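Regulator of nonsense transcripts 2 (Homo sapiens, PDB 4CEM) probably acts as a scaffold factor in nonsense-mediated mRNA decay through its three MIF4G domains. Local coordinates at residues N43-L48 against Q115-F120. Numbering follows the deposited sequence.
Sequences NFFSRL and QRYADF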
ATOM      1  N   ASN A  43     -13.003  30.895 -19.340  1.00 58.68           N
ATOM      2  CA  ASN A  43     -12.702  32.221 -18.793  1.00 58.55           C
ATOM      3  C   ASN A  43     -11.835  32.152 -17.532  1.00 56.72           C
ATOM      4  O   ASN A  43     -10.913  32.943 -17.366  1.00 62.50           O
ATOM      5  CB  ASN A  43     -13.984  33.046 -18.559  1.00 58.85           C
ATOM      6  CG  ASN A  43     -14.654  32.752 -17.220  1.00 62.39           C
ATOM      7  OD1 ASN A  43     -14.523  31.656 -16.658  1.00 63.95           O
ATOM      8  ND2 ASN A  43     -15.388  33.736 -16.704  1.00 59.89           N
ATOM      9  N   PHE A  44     -12.125  31.195 -16.657  1.00 52.21           N
ATOM     10  CA  PHE A  44     -11.350  31.006 -15.439  1.00 48.59           C
ATOM     11  C   PHE A  44      -9.914  30.625 -15.786  1.00 47.54           C
ATOM     12  O   PHE A  44      -8.971  31.131 -15.192  1.00 47.94           O
ATOM     13  CB  PHE A  44     -11.997  29.927 -14.562  1.00 46.83           C
ATOM     14  CG  PHE A  44     -11.222  29.606 -13.321  1.00 44.84           C
ATOM     15  CD1 PHE A  44     -10.210  28.658 -13.342  1.00 44.45           C
ATOM     16  CD2 PHE A  44     -11.499  30.249 -12.131  1.00 45.96           C
ATOM     17  CE1 PHE A  44      -9.483  28.362 -12.198  1.00 43.31           C
ATOM     18  CE2 PHE A  44     -10.782  29.950 -10.978  1.00 44.90           C
ATOM     19  CZ  PHE A  44      -9.773  29.005 -11.015  1.00 43.26           C
ATOM     20  N   PHE A  45      -9.751  29.724 -16.746  1.00 48.30           N
ATOM     21  CA  PHE A  45      -8.420  29.289 -17.162  1.00 48.50           C
ATOM     22  C   PHE A  45      -7.618  30.414 -17.799  1.00 49.03           C
ATOM     23  O   PHE A  45      -6.393  30.439 -17.674  1.00 48.92           O
ATOM     24  CB  PHE A  45      -8.516  28.087 -18.106  1.00 48.94           C
ATOM     25  CG  PHE A  45      -8.879  26.811 -17.403  1.00 50.24           C
ATOM     26  CD1 PHE A  45      -7.945  26.160 -16.601  1.00 50.46           C
ATOM     27  CD2 PHE A  45     -10.155  26.282 -17.501  1.00 50.07           C
ATOM     28  CE1 PHE A  45      -8.276  24.995 -15.932  1.00 49.76           C
ATOM     29  CE2 PHE A  45     -10.493  25.120 -16.829  1.00 49.80           C
ATOM     30  CZ  PHE A  45      -9.553  24.476 -16.045  1.00 49.90           C
ATOM     31  N   SER A  46      -8.314  31.348 -18.454  1.00 50.51           N
ATOM     32  CA  SER A  46      -7.681  32.519 -19.081  1.00 52.44           C
ATOM     33  C   SER A  46      -6.836  33.309 -18.109  1.00 51.91           C
ATOM     34  O   SER A  46      -5.781  33.819 -18.475  1.00 49.58           O
ATOM     35  CB  SER A  46      -8.735  33.475 -19.642  1.00 53.20           C
ATOM     36  OG  SER A  46      -9.674  32.779 -20.429  1.00 58.35           O
ATOM     37  N   ARG A  47      -7.329  33.425 -16.879  1.00 53.94           N
ATOM     38  CA  ARG A  47      -6.693  34.259 -15.868  1.00 55.18           C
ATOM     39  C   ARG A  47      -5.574  33.570 -15.104  1.00 51.74           C
ATOM     40  O   ARG A  47      -4.870  34.224 -14.344  1.00 51.85           O
ATOM     41  CB  ARG A  47      -7.719  34.754 -14.864  1.00 58.85           C
ATOM     42  CG  ARG A  47      -8.844  35.556 -15.476  1.00 64.59           C
ATOM     43  CD  ARG A  47      -9.552  36.346 -14.392  1.00 71.34           C
ATOM     44  NE  ARG A  47     -11.002  36.259 -14.518  1.00 80.92           N
ATOM     45  CZ  ARG A  47     -11.869  36.579 -13.556  1.00 87.10           C
ATOM     46  NH1 ARG A  47     -11.446  37.023 -12.370  1.00 87.41           N
ATOM     47  NH2 ARG A  47     -13.175  36.463 -13.788  1.00 89.45           N
ATOM     48  N   LEU A  48      -5.428  32.258 -15.259  1.00 48.91           N
ATOM     49  CA  LEU A  48      -4.270  31.573 -14.707  1.00 48.37           C
ATOM     50  C   LEU A  48      -3.212  31.638 -15.792  1.00 50.34           C
ATOM     51  O   LEU A  48      -3.537  31.908 -16.953  1.00 50.76           O
ATOM     52  CB  LEU A  48      -4.612  30.133 -14.324  1.00 47.62           C
ATOM     53  CG  LEU A  48      -5.793  29.967 -13.352  1.00 45.53           C
ATOM     54  CD1 LEU A  48      -5.992  28.502 -13.014  1.00 43.38           C
ATOM     55  CD2 LEU A  48      -5.611  30.782 -12.077  1.00 43.46           C
ATOM     56  N   GLN A 115     -10.012  17.530  -9.782  1.00 37.48           N
ATOM     57  CA  GLN A 115     -11.152  18.437  -9.611  1.00 38.00           C
ATOM     58  C   GLN A 115     -11.126  19.608 -10.595  1.00 37.86           C
ATOM     59  O   GLN A 115     -12.163  20.224 -10.853  1.00 39.36           O
ATOM     60  CB  GLN A 115     -11.247  18.951  -8.167  1.00 38.00           C
ATOM     61  CG  GLN A 115     -11.722  17.904  -7.166  1.00 39.65           C
ATOM     62  CD  GLN A 115     -11.388  18.257  -5.720  1.00 40.71           C
ATOM     63  OE1 GLN A 115     -11.542  19.400  -5.297  1.00 42.35           O
ATOM     64  NE2 GLN A 115     -10.942  17.271  -4.955  1.00 40.83           N
ATOM     65  N   ARG A 116      -9.954  19.920 -11.139  1.00 37.31           N
ATOM     66  CA  ARG A 116      -9.841  21.007 -12.103  1.00 38.32           C
ATOM     67  C   ARG A 116      -9.861  20.534 -13.562  1.00 37.21           C
ATOM     68  O   ARG A 116     -10.442  21.214 -14.402  1.00 34.50           O
ATOM     69  CB  ARG A 116      -8.580  21.821 -11.840  1.00 39.46           C
ATOM     70  CG  ARG A 116      -8.542  23.132 -12.607  1.00 40.46           C
ATOM     71  CD  ARG A 116      -7.522  24.086 -12.017  1.00 42.13           C
ATOM     72  NE  ARG A 116      -8.036  24.801 -10.851  1.00 42.42           N
ATOM     73  CZ  ARG A 116      -7.353  25.729 -10.180  1.00 44.61           C
ATOM     74  NH1 ARG A 116      -6.116  26.065 -10.545  1.00 45.69           N
ATOM     75  NH2 ARG A 116      -7.906  26.330  -9.135  1.00 45.75           N
ATOM     76  N   TYR A 117      -9.249  19.378 -13.838  1.00 36.99           N
ATOM     77  CA  TYR A 117      -9.014  18.895 -15.206  1.00 38.91           C
ATOM     78  C   TYR A 117      -9.596  17.507 -15.510  1.00 38.36           C
ATOM     79  O   TYR A 117      -9.153  16.501 -14.954  1.00 38.13           O
ATOM     80  CB  TYR A 117      -7.511  18.837 -15.474  1.00 40.84           C
ATOM     81  CG  TYR A 117      -6.781  20.127 -15.188  1.00 42.92           C
ATOM     82  CD1 TYR A 117      -6.782  21.170 -16.111  1.00 43.69           C
ATOM     83  CD2 TYR A 117      -6.068  20.301 -14.011  1.00 42.60           C
ATOM     84  CE1 TYR A 117      -6.104  22.350 -15.861  1.00 43.49           C
ATOM     85  CE2 TYR A 117      -5.387  21.481 -13.758  1.00 42.93           C
ATOM     86  CZ  TYR A 117      -5.412  22.497 -14.686  1.00 42.26           C
ATOM     87  OH  TYR A 117      -4.746  23.664 -14.438  1.00 43.14           O
ATOM     88  N   ALA A 118     -10.550  17.462 -16.439  1.00 38.64           N
ATOM     89  CA  ALA A 118     -11.159  16.207 -16.896  1.00 38.07           C
ATOM     90  C   ALA A 118     -10.165  15.187 -17.450  1.00 38.83           C
ATOM     91  O   ALA A 118     -10.386  13.989 -17.322  1.00 43.12           O
ATOM     92  CB  ALA A 118     -12.240  16.496 -17.928  1.00 36.08           C
ATOM     93  N   ASP A 119      -9.069  15.648 -18.044  1.00 41.21           N
ATOM     94  CA  ASP A 119      -8.069  14.745 -18.635  1.00 41.76           C
ATOM     95  C   ASP A 119      -7.208  14.005 -17.630  1.00 41.56           C
ATOM     96  O   ASP A 119      -6.486  13.078 -18.007  1.00 42.70           O
ATOM     97  CB  ASP A 119      -7.112  15.518 -19.550  1.00 43.22           C
ATOM     98  CG  ASP A 119      -7.781  16.036 -20.786  1.00 44.75           C
ATOM     99  OD1 ASP A 119      -8.979  15.750 -20.977  1.00 44.98           O
ATOM    100  OD2 ASP A 119      -7.106  16.743 -21.568  1.00 50.09           O
ATOM    101  N   PHE A 120      -7.253  14.411 -16.367  1.00 40.99           N
ATOM    102  CA  PHE A 120      -6.300  13.896 -15.393  1.00 39.53           C
ATOM    103  C   PHE A 120      -6.467  12.412 -15.101  1.00 37.68           C
ATOM    104  O   PHE A 120      -5.521  11.643 -15.258  1.00 37.56           O
ATOM    105  CB  PHE A 120      -6.378  14.688 -14.088  1.00 40.73           C
ATOM    106  CG  PHE A 120      -5.300  14.322 -13.103  1.00 40.51           C
ATOM    107  CD1 PHE A 120      -3.972  14.648 -13.358  1.00 39.97           C
ATOM    108  CD2 PHE A 120      -5.606  13.643 -11.933  1.00 39.34           C
ATOM    109  CE1 PHE A 120      -2.971  14.310 -12.465  1.00 39.74           C
ATOM    110  CE2 PHE A 120      -4.607  13.302 -11.037  1.00 40.21           C
ATOM    111  CZ  PHE A 120      -3.288  13.635 -11.302  1.00 40.23           C
TER
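Phe-45 and Arg-116 mark the closest backbone approach, their CA atoms 9.8 Å apart, a spacing that leaves side chains to join the short helix 42-46 to the C-terminal end of helix 103-116. Arg-116 touches three partners along its length. Its aliphatic part and the Phe-45 side chain run past each other in opposite directions, CG lying 3.8 Å from Phe-45 CE1, while Arg-116 O meets the edge of the Phe-45 ring in plane, at CZ. Further out, Phe-44 CE1 sits over the centre of one guanidinium face, 3.9 Å from Arg-116 CZ. Arg-116 NH2 lies near the plane of the Phe-44 ring, at its edge, and the two planes are 66° apart. A chi1 of 177° sets Phe-44 CG anti to the backbone N. The two phenyl rings meet different parts of the arginine, Phe-44 the guanidinium and Phe-45 the CG and carbonyl oxygen. From the loop after the helix, Leu-48 meets the guanidinium tip to tip, with CD1 3.5 Å from Arg-116 NH1. The setting is the all-helical MIF4G fold, and the contact lies at its periphery, its centre about 30 Å from the centre of the chain, where helix 42-46, well separated in sequence, packs beside the turn between helices 103-116 and 120-137. Tyr-117 opens that type I beta turn, closed by the hydrogen bond from Phe-120 N to Tyr-117 O, 3.2 Å. Its ring meets Phe-45 obliquely, planes at 38° and centroids 5.6 Å apart, with Phe-45 CE1 3.4 Å from Tyr-117 CE1; Arg-116 CG lies over one tyrosine face, offset toward the rim. The phenol oxygen is hydrogen-bonded to Leu-82 N, which ties the buried tyrosine to the loop following helix 70-79. Phe-77 of that helix touches both Arg-116 and Tyr-117.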